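Local coordinates for protein kojibiose phosphorylase (Gut metagenome, PDB 6W0P) that belongs to glycoside hydrolase family 65 and joins an N-terminal beta-sandwich domain to a helical central catalytic domain and a small C-terminal domain, at residues 208-219 with 247-258. Sequence-based numbering, arbitrary orientation.
Sequences NQTLTSVMRTNL and ITRYVTNIIDKN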
loop_
_atom_site.group_PDB
_atom_site.type_symbol
_atom_site.label_atom_id
_atom_site.label_comp_id
_atom_site.label_asym_id
_atom_site.label_seq_id
_atom_site.Cartn_x
_atom_site.Cartn_y
_atom_site.Cartn_z
ATOM N N ASN A 208 26.444 11.354 -6.745
ATOM C CA ASN A 208 27.567 12.110 -7.366
ATOM C C ASN A 208 27.941 13.277 -6.445
ATOM O O ASN A 208 28.271 14.366 -6.951
ATOM C CB ASN A 208 27.232 12.569 -8.793
ATOM C CG ASN A 208 28.338 12.230 -9.770
ATOM O OD1 ASN A 208 28.560 11.048 -10.052
ATOM N ND2 ASN A 208 29.025 13.244 -10.286
ATOM N N GLN A 209 27.886 13.062 -5.135
ATOM C CA GLN A 209 28.212 14.109 -4.138
ATOM C C GLN A 209 29.520 13.745 -3.446
ATOM O O GLN A 209 29.726 12.549 -3.135
ATOM C CB GLN A 209 27.076 14.281 -3.141
ATOM C CG GLN A 209 25.795 14.754 -3.806
ATOM C CD GLN A 209 24.727 14.970 -2.765
ATOM O OE1 GLN A 209 24.571 14.157 -1.845
ATOM N NE2 GLN A 209 24.007 16.080 -2.898
ATOM N N THR A 210 30.339 14.760 -3.210
ATOM C CA THR A 210 31.680 14.642 -2.599
ATOM C C THR A 210 31.784 15.578 -1.394
ATOM O O THR A 210 31.069 16.612 -1.356
ATOM C CB THR A 210 32.785 14.952 -3.618
ATOM O OG1 THR A 210 32.746 16.354 -3.906
ATOM C CG2 THR A 210 32.652 14.126 -4.879
ATOM N N LEU A 211 32.665 15.210 -0.468
ATOM C CA LEU A 211 32.956 15.973 0.756
ATOM C C LEU A 211 34.453 15.847 1.058
ATOM O O LEU A 211 34.976 14.724 0.961
ATOM C CB LEU A 211 32.091 15.362 1.858
ATOM C CG LEU A 211 32.332 15.895 3.262
ATOM C CD1 LEU A 211 31.058 15.780 4.090
ATOM C CD2 LEU A 211 33.482 15.162 3.938
ATOM N N THR A 212 35.101 16.944 1.446
ATOM C CA THR A 212 36.473 16.935 2.013
ATOM C C THR A 212 36.390 17.419 3.454
ATOM O O THR A 212 35.848 18.519 3.680
ATOM C CB THR A 212 37.461 17.772 1.189
ATOM O OG1 THR A 212 37.613 17.117 -0.064
ATOM C CG2 THR A 212 38.822 17.891 1.838
ATOM N N SER A 213 36.854 16.587 4.381
ATOM C CA SER A 213 36.958 16.899 5.821
ATOM C C SER A 213 38.430 17.000 6.190
ATOM O O SER A 213 39.153 15.998 5.973
ATOM C CB SER A 213 36.276 15.865 6.663
ATOM O OG SER A 213 36.305 16.274 8.022
ATOM N N VAL A 214 38.840 18.161 6.712
ATOM C CA VAL A 214 40.249 18.412 7.124
ATOM C C VAL A 214 40.280 18.925 8.567
ATOM O O VAL A 214 39.423 19.752 8.937
ATOM C CB VAL A 214 40.945 19.388 6.161
ATOM C CG1 VAL A 214 41.134 18.765 4.780
ATOM C CG2 VAL A 214 40.199 20.709 6.062
ATOM N N MET A 215 41.244 18.451 9.349
ATOM C CA MET A 215 41.475 18.971 10.710
ATOM C C MET A 215 42.959 19.274 10.920
ATOM O O MET A 215 43.803 18.792 10.162
ATOM C CB MET A 215 40.993 17.990 11.774
ATOM C CG MET A 215 41.742 16.699 11.797
ATOM S SD MET A 215 41.239 15.790 13.261
ATOM C CE MET A 215 41.945 14.175 12.935
ATOM N N ARG A 216 43.211 20.109 11.914
ATOM C CA ARG A 216 44.547 20.431 12.455
ATOM C C ARG A 216 44.323 20.951 13.872
ATOM O O ARG A 216 43.154 21.279 14.189
ATOM C CB ARG A 216 45.230 21.501 11.607
ATOM C CG ARG A 216 44.625 22.878 11.801
ATOM C CD ARG A 216 45.140 23.840 10.766
ATOM N NE ARG A 216 46.440 24.386 11.114
ATOM C CZ ARG A 216 47.502 24.360 10.318
ATOM N NH1 ARG A 216 47.447 23.752 9.139
ATOM N NH2 ARG A 216 48.640 24.906 10.719
ATOM N N THR A 217 45.392 21.072 14.659
ATOM C CA THR A 217 45.316 21.307 16.127
ATOM C C THR A 217 46.418 22.304 16.491
ATOM O O THR A 217 47.157 22.710 15.578
ATOM C CB THR A 217 45.363 19.986 16.918
ATOM O OG1 THR A 217 46.703 19.493 16.986
ATOM C CG2 THR A 217 44.483 18.905 16.326
ATOM N N ASN A 218 46.459 22.708 17.758
ATOM C CA ASN A 218 47.498 23.603 18.333
ATOM C C ASN A 218 48.546 22.728 19.049
ATOM O O ASN A 218 49.110 23.151 20.042
ATOM C CB ASN A 218 46.856 24.680 19.229
ATOM C CG ASN A 218 46.060 24.099 20.386
ATOM O OD1 ASN A 218 45.887 22.886 20.460
ATOM N ND2 ASN A 218 45.558 24.934 21.289
ATOM N N LEU A 219 48.802 21.522 18.580
ATOM C CA LEU A 219 49.819 20.648 19.203
ATOM C C LEU A 219 50.293 19.633 18.161
ATOM O O LEU A 219 49.433 18.929 17.555
ATOM C CB LEU A 219 49.207 19.975 20.439
ATOM C CG LEU A 219 50.172 19.147 21.296
ATOM C CD1 LEU A 219 51.227 20.022 21.963
ATOM C CD2 LEU A 219 49.419 18.360 22.356
ATOM N N ILE A 247 43.862 20.899 24.256
ATOM C CA ILE A 247 44.139 20.904 22.795
ATOM C C ILE A 247 42.882 21.441 22.097
ATOM O O ILE A 247 41.769 21.165 22.592
ATOM C CB ILE A 247 44.542 19.491 22.335
ATOM C CG1 ILE A 247 44.883 19.437 20.848
ATOM C CG2 ILE A 247 43.488 18.463 22.691
ATOM C CD1 ILE A 247 45.517 18.113 20.428
ATOM N N THR A 248 43.053 22.199 21.011
ATOM C CA THR A 248 41.939 22.684 20.159
ATOM C C THR A 248 42.015 21.995 18.799
ATOM O O THR A 248 43.086 22.054 18.178
ATOM C CB THR A 248 41.982 24.205 20.023
ATOM O OG1 THR A 248 41.979 24.681 21.364
ATOM C CG2 THR A 248 40.824 24.758 19.224
ATOM N N ARG A 249 40.926 21.346 18.391
ATOM C CA ARG A 249 40.734 20.799 17.030
ATOM C C ARG A 249 39.916 21.781 16.177
ATOM O O ARG A 249 38.765 22.104 16.573
ATOM C CB ARG A 249 39.998 19.462 17.087
ATOM C CG ARG A 249 40.101 18.692 15.785
ATOM C CD ARG A 249 38.867 17.886 15.472
ATOM N NE ARG A 249 38.524 16.920 16.509
ATOM C CZ ARG A 249 38.383 15.619 16.317
ATOM N NH1 ARG A 249 38.612 15.098 15.130
ATOM N NH2 ARG A 249 37.987 14.835 17.306
ATOM N N TYR A 250 40.491 22.200 15.046
ATOM C CA TYR A 250 39.825 22.953 13.956
ATOM C C TYR A 250 39.428 21.964 12.863
ATOM O O TYR A 250 40.286 21.147 12.444
ATOM C CB TYR A 250 40.756 24.035 13.414
ATOM C CG TYR A 250 41.242 24.980 14.482
ATOM C CD1 TYR A 250 42.360 24.674 15.232
ATOM C CD2 TYR A 250 40.571 26.162 14.775
ATOM C CE1 TYR A 250 42.825 25.526 16.222
ATOM C CE2 TYR A 250 41.011 27.016 15.782
ATOM C CZ TYR A 250 42.152 26.701 16.505
ATOM O OH TYR A 250 42.659 27.503 17.484
ATOM N N VAL A 251 38.167 22.012 12.442
ATOM C CA VAL A 251 37.629 21.179 11.327
ATOM C C VAL A 251 37.070 22.099 10.229
ATOM O O VAL A 251 36.462 23.105 10.569
ATOM C CB VAL A 251 36.566 20.198 11.854
ATOM C CG1 VAL A 251 36.020 19.294 10.760
ATOM C CG2 VAL A 251 37.105 19.369 13.009
ATOM N N THR A 252 37.317 21.761 8.962
ATOM C CA THR A 252 36.669 22.351 7.767
ATOM C C THR A 252 36.145 21.205 6.895
ATOM O O THR A 252 36.882 20.259 6.668
ATOM C CB THR A 252 37.600 23.321 7.038
ATOM O OG1 THR A 252 37.842 24.415 7.923
ATOM C CG2 THR A 252 37.008 23.824 5.743
ATOM N N ASN A 253 34.862 21.264 6.528
ATOM C CA ASN A 253 34.171 20.285 5.662
ATOM C C ASN A 253 33.727 21.059 4.425
ATOM O O ASN A 253 32.987 22.071 4.594
ATOM C CB ASN A 253 33.035 19.600 6.423
ATOM C CG ASN A 253 33.542 18.788 7.594
ATOM O OD1 ASN A 253 34.326 17.861 7.418
ATOM N ND2 ASN A 253 33.121 19.118 8.792
ATOM N N ILE A 254 34.219 20.668 3.244
ATOM C CA ILE A 254 33.815 21.287 1.950
ATOM C C ILE A 254 33.034 20.236 1.160
ATOM O O ILE A 254 33.609 19.166 0.848
ATOM C CB ILE A 254 35.017 21.836 1.157
ATOM C CG1 ILE A 254 35.890 22.772 1.991
ATOM C CG2 ILE A 254 34.521 22.530 -0.104
ATOM C CD1 ILE A 254 35.185 24.055 2.430
ATOM N N ILE A 255 31.783 20.545 0.831
ATOM C CA ILE A 255 30.864 19.602 0.139
ATOM C C ILE A 255 30.657 20.096 -1.292
ATOM O O ILE A 255 30.764 21.311 -1.521
ATOM C CB ILE A 255 29.526 19.456 0.896
ATOM C CG1 ILE A 255 28.699 20.741 0.860
ATOM C CG2 ILE A 255 29.769 18.996 2.316
ATOM C CD1 ILE A 255 27.306 20.578 1.407
ATOM N N ASP A 256 30.398 19.168 -2.212
ATOM C CA ASP A 256 29.897 19.477 -3.573
ATOM C C ASP A 256 28.603 18.680 -3.780
ATOM O O ASP A 256 28.683 17.461 -4.074
ATOM C CB ASP A 256 30.941 19.179 -4.653
ATOM C CG ASP A 256 30.426 19.458 -6.052
ATOM O OD1 ASP A 256 29.460 20.241 -6.175
ATOM O OD2 ASP A 256 30.974 18.873 -6.998
ATOM N N LYS A 257 27.458 19.345 -3.627
ATOM C CA LYS A 257 26.122 18.717 -3.750
ATOM C C LYS A 257 25.819 18.400 -5.224
ATOM O O LYS A 257 24.957 17.553 -5.450
ATOM C CB LYS A 257 25.064 19.620 -3.102
ATOM C CG LYS A 257 25.194 19.775 -1.589
ATOM C CD LYS A 257 24.022 20.481 -0.944
ATOM C CE LYS A 257 24.076 21.988 -1.086
ATOM N NZ LYS A 257 22.723 22.594 -1.006
ATOM N N ASN A 258 26.509 19.029 -6.179
ATOM C CA ASN A 258 26.190 19.009 -7.636
ATOM C C ASN A 258 27.119 18.038 -8.393
ATOM O O ASN A 258 26.654 17.411 -9.347
ATOM C CB ASN A 258 26.224 20.444 -8.183
ATOM C CG ASN A 258 25.200 21.327 -7.497
ATOM O OD1 ASN A 258 24.055 20.923 -7.334
ATOM N ND2 ASN A 258 25.599 22.508 -7.051
HETATM O O HOH W 1 43.548 24.236 23.452
HETATM O O HOH W 2 44.774 27.908 19.674
#
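Strands 210-217 and 247-256 run antiparallel, their axes approaching to 4.5 Å at 170°, and paired N-H...O bonds at T210-D256, T212-I254, V214-T252 and R216-Y250 fix the register. The T212-I254 pair is tight: T212 N to I254 O and I254 N to T212 O are both 2.7 Å. At the ends side chains take over from the ladder. Q209, extended beyond CG, brings NE2 within 3.1 Å of K257 O; the acceptor lies in the amide plane and the N-H meets a carbonyl lone pair, while the same NE2 also donates to G62 O. At the far end T248 N donates to N218 OD1 at 3.0 Å, nearly straight at 173° but from above the amide carbonyl plane. N218 reaches it with CG between its backbone N and carbonyl carbon (chi1 59°), and a water links its ND2 to T248 OG1.

One face carries L211, S213, M215, R249, V251, N253 and I255. There L211 CD1 rests on I255 CG2 (3.9 Å), and M215 SD approaches R249 NH1 obliquely, 3.3 Å away; the bent arginine is anchored by Q155 and the H172 carbonyl. On the other face V214 CG2 lies alongside T252 CB at 3.8 Å, and T210, R216, I254 and D256 meet helix 263-277. The first face packs partly on strand 165-174 of a second sheet, and strands 197-204 and 152-161 flank the pair. The pair thus lies inside the large antiparallel sheet, whose packing on that second sheet gives the beta-sandwich known for the N-terminal domain of family 65 enzymes.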